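Local coordinates for galactose-1-phosphate uridylyltransferase (Pyrobaculum aerophilum str. IM2, PDB 6K9Z), which probably transfers the uridylyl group between UDP-glucose and galactose 1-phosphate in sugar metabolism, and binds zinc, iron and uridine diphosphate, at residues 5-10 against 66-71; 101-106 against 225-230; 195-198 against 204-207. The protein carries 1 engineered substitution. All coordinates share one frame; numbering follows the deposited sequence.

Interaction 1. Residues 5-10 against 66-71; sequences KDPFTG and DLYEVI
Lys5 and Glu69 run side by side, their side chains pointing the same way from neighbouring backbones. Lys5 starts with CB 3.7 Å from the carbonyl O of Glu69. Its CG stands anti to the backbone N (chi1 -176°), and the chain stays extended beyond it, carrying CD and CE along Glu69 OE2, each 3.9 Å away. NZ ends 3.8 Å from Glu69 OE2, a long salt bridge, so OE2 lies along the last part of the lysine chain as much as at its charged end. The direct backbone link at this point is weak: Lys5 N gives Glu69 O a hydrogen bond bent to 133° at the hydrogen. A water completes the link, donating to Lys5 O over 2.7 Å and accepting from Glu69 N over 2.9 Å; it also sits at the edge of the Tyr68 ring, in its plane. Pro7 CG meets Tyr68 CE1 at 4.1 Å, at the edge of the phenol ring and near its plane, while Leu67 CB covers one face of that ring. The loop after Lys5 is shaped by Asp6, whose OD1 accepts from both Phe8 N and Thr9 N, the first nearly along the C-O axis and the second from above the carboxylate plane. The second subunit approaches the same surface: its Lys199 forms a salt bridge with Asp6 OD2, its Phe196 stacks on Tyr68 and its His172 on Phe8. The arrangement joins an Asx turn, in the loop between strands 2-5 and 12-15, to the lead-in to strand 70-71, at one margin of a small antiparallel sheet that takes part in the dimer contact.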
loop_
_atom_site.group_PDB
_atom_site.type_symbol
_atom_site.label_atom_id
_atom_site.label_comp_id
_atom_site.label_asym_id
_atom_site.label_seq_id
_atom_site.Cartn_x
_atom_site.Cartn_y
_atom_site.Cartn_z
ATOM N N LYS A 5 2.106 16.962 1.255
ATOM C CA LYS A 5 0.752 16.379 1.293
ATOM C C LYS A 5 0.223 16.233 -0.130
ATOM O O LYS A 5 0.341 17.158 -0.931
ATOM C CB LYS A 5 -0.161 17.207 2.185
ATOM C CG LYS A 5 -1.537 16.659 2.366
ATOM C CD LYS A 5 -2.253 17.499 3.380
ATOM C CE LYS A 5 -3.730 17.253 3.407
ATOM N NZ LYS A 5 -4.315 17.962 4.558
ATOM N N ASP A 6 -0.283 15.041 -0.414
ATOM C CA ASP A 6 -0.957 14.743 -1.707
ATOM C C ASP A 6 -2.291 15.486 -1.699
ATOM O O ASP A 6 -3.123 15.269 -0.835
ATOM C CB ASP A 6 -1.096 13.230 -1.889
ATOM C CG ASP A 6 -1.730 12.825 -3.201
ATOM O OD1 ASP A 6 -2.692 13.494 -3.606
ATOM O OD2 ASP A 6 -1.211 11.846 -3.799
ATOM N N PRO A 7 -2.528 16.419 -2.623
ATOM C CA PRO A 7 -3.753 17.219 -2.556
ATOM C C PRO A 7 -4.994 16.470 -3.068
ATOM O O PRO A 7 -6.078 16.970 -2.901
ATOM C CB PRO A 7 -3.375 18.414 -3.407
ATOM C CG PRO A 7 -2.482 17.816 -4.487
ATOM C CD PRO A 7 -1.643 16.795 -3.732
ATOM N N PHE A 8 -4.816 15.260 -3.609
ATOM C CA PHE A 8 -5.929 14.382 -4.044
ATOM C C PHE A 8 -6.274 13.331 -3.009
ATOM O O PHE A 8 -7.423 12.865 -2.990
ATOM C CB PHE A 8 -5.629 13.803 -5.430
ATOM C CG PHE A 8 -5.447 14.876 -6.458
ATOM C CD1 PHE A 8 -6.524 15.668 -6.872
ATOM C CD2 PHE A 8 -4.211 15.100 -7.031
ATOM C CE1 PHE A 8 -6.363 16.651 -7.831
ATOM C CE2 PHE A 8 -4.049 16.092 -7.983
ATOM C CZ PHE A 8 -5.125 16.877 -8.372
ATOM N N THR A 9 -5.340 12.924 -2.150
ATOM C CA THR A 9 -5.618 11.840 -1.192
ATOM C C THR A 9 -5.458 12.303 0.261
ATOM O O THR A 9 -5.945 11.608 1.126
ATOM C CB THR A 9 -4.705 10.644 -1.477
ATOM O OG1 THR A 9 -3.373 11.020 -1.178
ATOM C CG2 THR A 9 -4.728 10.191 -2.923
ATOM N N GLY A 10 -4.772 13.391 0.517
ATOM C CA GLY A 10 -4.411 13.759 1.905
ATOM C C GLY A 10 -3.280 12.913 2.438
ATOM O O GLY A 10 -2.948 12.987 3.655
ATOM N N ASP A 66 3.215 26.796 -4.563
ATOM C CA ASP A 66 1.940 27.555 -4.428
ATOM C C ASP A 66 0.687 26.691 -4.226
ATOM O O ASP A 66 -0.093 27.026 -3.319
ATOM C CB ASP A 66 1.725 28.437 -5.659
ATOM C CG ASP A 66 1.765 27.650 -6.958
ATOM O OD1 ASP A 66 2.500 26.644 -7.007
ATOM O OD2 ASP A 66 1.055 28.039 -7.905
ATOM N N LEU A 67 0.515 25.605 -4.976
ATOM C CA LEU A 67 -0.764 24.830 -4.907
ATOM C C LEU A 67 -0.727 23.784 -3.797
ATOM O O LEU A 67 -1.742 23.061 -3.721
ATOM C CB LEU A 67 -1.055 24.070 -6.213
ATOM C CG LEU A 67 -1.268 24.911 -7.459
ATOM C CD1 LEU A 67 -0.820 24.133 -8.681
ATOM C CD2 LEU A 67 -2.714 25.370 -7.609
ATOM N N TYR A 68 0.364 23.669 -3.016
ATOM C CA TYR A 68 0.643 22.457 -2.198
ATOM C C TYR A 68 0.857 22.809 -0.736
ATOM O O TYR A 68 1.443 23.910 -0.439
ATOM C CB TYR A 68 1.871 21.696 -2.703
ATOM C CG TYR A 68 1.736 21.274 -4.139
ATOM C CD1 TYR A 68 0.757 20.390 -4.557
ATOM C CD2 TYR A 68 2.537 21.854 -5.107
ATOM C CE1 TYR A 68 0.602 20.051 -5.897
ATOM C CE2 TYR A 68 2.397 21.525 -6.438
ATOM C CZ TYR A 68 1.444 20.611 -6.839
ATOM O OH TYR A 68 1.338 20.325 -8.166
ATOM N N GLU A 69 0.437 21.899 0.145
ATOM C CA GLU A 69 0.649 22.054 1.601
ATOM C C GLU A 69 1.929 21.334 1.993
ATOM O O GLU A 69 2.082 20.144 1.648
ATOM C CB GLU A 69 -0.520 21.497 2.400
ATOM C CG GLU A 69 -1.792 22.306 2.173
ATOM C CD GLU A 69 -2.952 21.734 2.973
ATOM O OE1 GLU A 69 -2.996 21.969 4.214
ATOM O OE2 GLU A 69 -3.738 20.964 2.380
ATOM N N VAL A 70 2.802 22.021 2.723
ATOM C CA VAL A 70 4.042 21.384 3.244
ATOM C C VAL A 70 4.123 21.719 4.735
ATOM O O VAL A 70 3.761 22.847 5.105
ATOM C CB VAL A 70 5.292 21.831 2.466
ATOM C CG1 VAL A 70 6.542 21.131 2.967
ATOM C CG2 VAL A 70 5.116 21.590 0.977
ATOM N N ILE A 71 4.529 20.758 5.559
ATOM C CA ILE A 71 4.626 21.022 7.023
ATOM C C ILE A 71 6.003 20.573 7.514
ATOM O O ILE A 71 6.595 19.665 6.903
ATOM C CB ILE A 71 3.480 20.344 7.796
ATOM C CG1 ILE A 71 3.544 18.821 7.702
ATOM C CG2 ILE A 71 2.129 20.878 7.352
ATOM C CD1 ILE A 71 2.704 18.122 8.741
HETATM O O HOH W 1 -0.826 19.588 -1.035
#

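Interaction 2. Residues 101-106 against 225-230; sequences KILTAV and DLAEAL
Two helices, 96-114 of the N-terminal half and 220-240 of the C-terminal half, pack here in the buried seam between the two halves of the chain, both of which belong to the HIT clan. Leu103 carries the contact, its side chain directed at the other helix and meeting three residues there. CG stands anti to the carbonyl carbon (chi1 -63°), and the two methyls divide the work. CD1 reaches the backbone: it lies 3.6 Å from Ala227 N and 3.7 Å from Leu226 CG, with Ala227 CB 4.0 Å away. CD2 meets Leu230 CD1 at 4.0 Å, the two leucines reaching toward each other tip to tip, and comes equally near Leu226 CD2. Leu226 itself crosses Leu103 obliquely, whereas Ala227, with only a methyl, lets the leucine come close to the main chain. Leu226 and Leu230 are one helical turn apart, so Leu103 is gripped by successive turns of the partner helix. The side chains that meet are all apolar, and the residues that touch are all buried. The axes of the two short segments pass 10.1 Å apart and cross at 121°, so the helices run more nearly antiparallel than parallel. Farther round, Ala227 also touches Ile99 of the first helix, and Leu226 packs on Trp190 of strand 190-193. The result is one leucine of helix 96-114 packed among three residues of helix 220-240, a helix-helix contact between the two HIT-related halves of the chain.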
loop_
_atom_site.group_PDB
_atom_site.type_symbol
_atom_site.label_atom_id
_atom_site.label_comp_id
_atom_site.label_asym_id
_atom_site.label_seq_id
_atom_site.Cartn_x
_atom_site.Cartn_y
_atom_site.Cartn_z
ATOM N N LYS A 101 9.106 -6.758 28.425
ATOM C CA LYS A 101 10.045 -5.623 28.642
ATOM C C LYS A 101 10.016 -4.736 27.389
ATOM O O LYS A 101 10.107 -3.509 27.539
ATOM C CB LYS A 101 11.469 -6.107 28.915
ATOM C CG LYS A 101 11.680 -6.775 30.258
ATOM C CD LYS A 101 13.082 -7.347 30.384
ATOM C CE LYS A 101 13.194 -8.263 31.575
ATOM N NZ LYS A 101 14.609 -8.634 31.825
ATOM N N ILE A 102 9.919 -5.312 26.190
ATOM C CA ILE A 102 9.876 -4.487 24.941
ATOM C C ILE A 102 8.622 -3.594 24.969
ATOM O O ILE A 102 8.741 -2.362 24.767
ATOM C CB ILE A 102 9.878 -5.337 23.657
ATOM C CG1 ILE A 102 11.156 -6.167 23.528
ATOM C CG2 ILE A 102 9.625 -4.475 22.461
ATOM C CD1 ILE A 102 10.999 -7.324 22.562
ATOM N N LEU A 103 7.464 -4.194 25.242
ATOM C CA LEU A 103 6.161 -3.454 25.276
ATOM C C LEU A 103 6.201 -2.370 26.355
ATOM O O LEU A 103 5.776 -1.263 26.064
ATOM C CB LEU A 103 5.014 -4.442 25.471
ATOM C CG LEU A 103 4.881 -5.433 24.309
ATOM C CD1 LEU A 103 3.979 -6.616 24.678
ATOM C CD2 LEU A 103 4.370 -4.774 23.053
ATOM N N THR A 104 6.762 -2.665 27.528
ATOM C CA THR A 104 6.878 -1.723 28.650
ATOM C C THR A 104 7.733 -0.541 28.228
ATOM O O THR A 104 7.312 0.595 28.533
ATOM C CB THR A 104 7.428 -2.393 29.906
ATOM O OG1 THR A 104 6.497 -3.425 30.265
ATOM C CG2 THR A 104 7.535 -1.395 31.032
ATOM N N ALA A 105 8.866 -0.795 27.568
ATOM C CA ALA A 105 9.777 0.288 27.136
ATOM C C ALA A 105 9.064 1.163 26.080
ATOM O O ALA A 105 9.242 2.414 26.090
ATOM C CB ALA A 105 11.061 -0.259 26.600
ATOM N N VAL A 106 8.337 0.545 25.155
ATOM C CA VAL A 106 7.612 1.316 24.104
ATOM C C VAL A 106 6.526 2.165 24.772
ATOM O O VAL A 106 6.427 3.367 24.449
ATOM C CB VAL A 106 7.049 0.408 23.015
ATOM C CG1 VAL A 106 6.155 1.159 22.051
ATOM C CG2 VAL A 106 8.174 -0.281 22.276
ATOM N N ASP A 225 -0.324 -10.177 29.011
ATOM C CA ASP A 225 -1.216 -10.995 28.146
ATOM C C ASP A 225 -0.980 -10.596 26.676
ATOM O O ASP A 225 -1.140 -11.458 25.792
ATOM C CB ASP A 225 -2.657 -10.874 28.630
ATOM C CG ASP A 225 -3.015 -11.760 29.814
ATOM O OD1 ASP A 225 -2.189 -12.658 30.150
ATOM O OD2 ASP A 225 -4.033 -11.466 30.444
ATOM N N LEU A 226 -0.688 -9.324 26.413
ATOM C CA LEU A 226 -0.294 -8.838 25.060
ATOM C C LEU A 226 0.967 -9.565 24.596
ATOM O O LEU A 226 0.979 -10.050 23.425
ATOM C CB LEU A 226 -0.079 -7.321 25.049
ATOM C CG LEU A 226 0.368 -6.756 23.704
ATOM C CD1 LEU A 226 -0.602 -7.227 22.587
ATOM C CD2 LEU A 226 0.470 -5.242 23.775
ATOM N N ALA A 227 2.013 -9.599 25.425
ATOM C CA ALA A 227 3.250 -10.306 25.058
ATOM C C ALA A 227 2.896 -11.739 24.632
ATOM O O ALA A 227 3.412 -12.227 23.613
ATOM C CB ALA A 227 4.230 -10.282 26.170
ATOM N N GLU A 228 1.993 -12.407 25.350
ATOM C CA GLU A 228 1.616 -13.808 25.033
ATOM C C GLU A 228 0.895 -13.851 23.674
ATOM O O GLU A 228 1.238 -14.716 22.797
ATOM C CB GLU A 228 0.788 -14.403 26.154
ATOM C CG GLU A 228 0.308 -15.810 25.837
ATOM C CD GLU A 228 -0.396 -16.445 27.007
ATOM O OE1 GLU A 228 -1.565 -16.124 27.244
ATOM O OE2 GLU A 228 0.266 -17.174 27.758
ATOM N N ALA A 229 -0.062 -12.949 23.462
ATOM C CA ALA A 229 -0.848 -12.965 22.223
ATOM C C ALA A 229 0.086 -12.715 21.031
ATOM O O ALA A 229 -0.071 -13.376 19.989
ATOM C CB ALA A 229 -1.976 -11.967 22.272
ATOM N N LEU A 230 1.017 -11.782 21.155
ATOM C CA LEU A 230 1.999 -11.503 20.086
ATOM C C LEU A 230 2.893 -12.729 19.876
ATOM O O LEU A 230 3.056 -13.167 18.728
ATOM C CB LEU A 230 2.837 -10.283 20.463
ATOM C CG LEU A 230 2.104 -8.947 20.335
ATOM C CD1 LEU A 230 2.935 -7.796 20.907
ATOM C CD2 LEU A 230 1.771 -8.706 18.879
#

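Interaction 3. Residues 195-198 against 204-207; sequences PFYA and VHIY
His205 CG stands anti to the carbonyl carbon (chi1 -70°), which turns one imidazole face to Pro195; Tyr197 CG takes the crowded position between its backbone N and carbonyl carbon (chi1 44°), and its ring slants in toward the histidine. Pro195 CG sits over the imidazole face, 3.6 Å from the ring centroid and 9° off the normal, a CH-pi contact. On the tyrosine side, Pro195 CB covers one face of the Tyr197 ring, and Tyr197 CE2 comes within 4.1 Å of His205 CE1. A type I beta turn from Pro195 to Ala198, closed by Ala198 N to Pro195 O, packs on strand 202-208 of the large antiparallel sheet, beside the iron site formed by Glu156, His252, His266 and Glu268. One water binds Tyr197 OH at 2.6 Å, His205 ND1 at 2.8 Å and Tyr207 OH at 2.7 Å, in the plane of all three rings. His205 NE2 is hydrogen-bonded to Glu203 and Tyr207 OH to His172, so both ring nitrogens of His205 have a partner, and Tyr207 OH has two. With an alanine in place of His205, the water would probably lose one of its three anchors, Glu203 its imidazole partner, and Pro195 the flat surface it packs on.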
loop_
_atom_site.group_PDB
_atom_site.type_symbol
_atom_site.label_atom_id
_atom_site.label_comp_id
_atom_site.label_asym_id
_atom_site.label_seq_id
_atom_site.Cartn_x
_atom_site.Cartn_y
_atom_site.Cartn_z
ATOM N N PRO A 195 -9.731 -10.751 10.506
ATOM C CA PRO A 195 -10.934 -9.962 10.274
ATOM C C PRO A 195 -11.709 -10.413 9.029
ATOM O O PRO A 195 -11.100 -10.927 8.067
ATOM C CB PRO A 195 -10.406 -8.548 10.035
ATOM C CG PRO A 195 -8.954 -8.713 9.689
ATOM C CD PRO A 195 -8.496 -9.974 10.390
ATOM N N PHE A 196 -13.021 -10.199 9.045
ATOM C CA PHE A 196 -13.901 -10.439 7.866
ATOM C C PHE A 196 -13.334 -9.730 6.636
ATOM O O PHE A 196 -13.356 -10.251 5.521
ATOM C CB PHE A 196 -15.322 -9.970 8.136
ATOM C CG PHE A 196 -16.279 -10.324 7.026
ATOM C CD1 PHE A 196 -16.801 -11.596 6.927
ATOM C CD2 PHE A 196 -16.701 -9.374 6.115
ATOM C CE1 PHE A 196 -17.668 -11.941 5.910
ATOM C CE2 PHE A 196 -17.597 -9.715 5.104
ATOM C CZ PHE A 196 -18.114 -10.992 5.038
ATOM N N TYR A 197 -12.784 -8.552 6.867
ATOM C CA TYR A 197 -12.270 -7.590 5.848
ATOM C C TYR A 197 -10.740 -7.694 5.761
ATOM O O TYR A 197 -10.116 -6.709 5.304
ATOM C CB TYR A 197 -12.710 -6.163 6.225
ATOM C CG TYR A 197 -12.540 -5.819 7.702
ATOM C CD1 TYR A 197 -13.505 -6.159 8.638
ATOM C CD2 TYR A 197 -11.389 -5.176 8.169
ATOM C CE1 TYR A 197 -13.370 -5.857 9.976
ATOM C CE2 TYR A 197 -11.203 -4.933 9.519
ATOM C CZ TYR A 197 -12.216 -5.239 10.423
ATOM O OH TYR A 197 -12.014 -5.023 11.759
ATOM N N ALA A 198 -10.158 -8.870 6.040
ATOM C CA ALA A 198 -8.724 -9.147 5.772
ATOM C C ALA A 198 -8.408 -8.828 4.294
ATOM O O ALA A 198 -9.244 -9.120 3.406
ATOM C CB ALA A 198 -8.395 -10.592 6.069
ATOM N N VAL A 204 -3.941 -11.070 10.773
ATOM C CA VAL A 204 -4.480 -11.274 12.140
ATOM C C VAL A 204 -4.495 -9.933 12.850
ATOM O O VAL A 204 -3.467 -9.200 12.823
ATOM C CB VAL A 204 -3.667 -12.345 12.891
ATOM C CG1 VAL A 204 -4.248 -12.519 14.302
ATOM C CG2 VAL A 204 -3.611 -13.670 12.192
ATOM N N HIS A 205 -5.641 -9.578 13.437
ATOM C CA HIS A 205 -5.769 -8.367 14.291
ATOM C C HIS A 205 -5.829 -8.803 15.749
ATOM O O HIS A 205 -6.534 -9.826 16.048
ATOM C CB HIS A 205 -6.986 -7.571 13.875
ATOM C CG HIS A 205 -6.856 -6.906 12.556
ATOM N ND1 HIS A 205 -7.702 -5.919 12.170
ATOM C CD2 HIS A 205 -6.002 -7.145 11.529
ATOM C CE1 HIS A 205 -7.388 -5.553 10.942
ATOM N NE2 HIS A 205 -6.349 -6.312 10.516
ATOM N N ILE A 206 -5.120 -8.095 16.612
ATOM C CA ILE A 206 -5.040 -8.443 18.047
ATOM C C ILE A 206 -5.649 -7.244 18.784
ATOM O O ILE A 206 -5.040 -6.127 18.816
ATOM C CB ILE A 206 -3.622 -8.827 18.470
ATOM C CG1 ILE A 206 -3.089 -9.968 17.578
ATOM C CG2 ILE A 206 -3.552 -9.200 19.947
ATOM C CD1 ILE A 206 -1.688 -10.465 17.909
ATOM N N TYR A 207 -6.755 -7.497 19.466
ATOM C CA TYR A 207 -7.506 -6.439 20.182
ATOM C C TYR A 207 -7.597 -6.741 21.657
ATOM O O TYR A 207 -7.741 -7.902 22.058
ATOM C CB TYR A 207 -8.953 -6.333 19.726
ATOM C CG TYR A 207 -9.213 -5.490 18.505
ATOM C CD1 TYR A 207 -9.096 -6.009 17.218
ATOM C CD2 TYR A 207 -9.707 -4.211 18.641
ATOM C CE1 TYR A 207 -9.415 -5.237 16.108
ATOM C CE2 TYR A 207 -10.020 -3.433 17.554
ATOM C CZ TYR A 207 -9.898 -3.946 16.279
ATOM O OH TYR A 207 -10.233 -3.134 15.228
HETATM O O HOH W 2 -9.740 -4.071 12.691
#

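Along the chain interaction 1 comes first and is complete before interaction 2 opens; interaction 3 falls between the two helices of interaction 2. Interaction 1 lies at the edge of the small three-stranded sheet, about 37 Å centre to centre from interaction 2 and on the opposite side of the chain's centre. Interactions 2 and 3 have centres about 19 Å apart, yet they touch: strand 202-208 leads on to helix 220-240, and Ile206 CD1 packs 4.0 Å from Leu230 CD2, so the interface between the halves adjoins the strand beside the iron site. Interactions 1 and 3, centres about 32 Å apart within one chain, meet across the dimer, where Asp6 and Pro7 pack on Tyr197 of the second subunit.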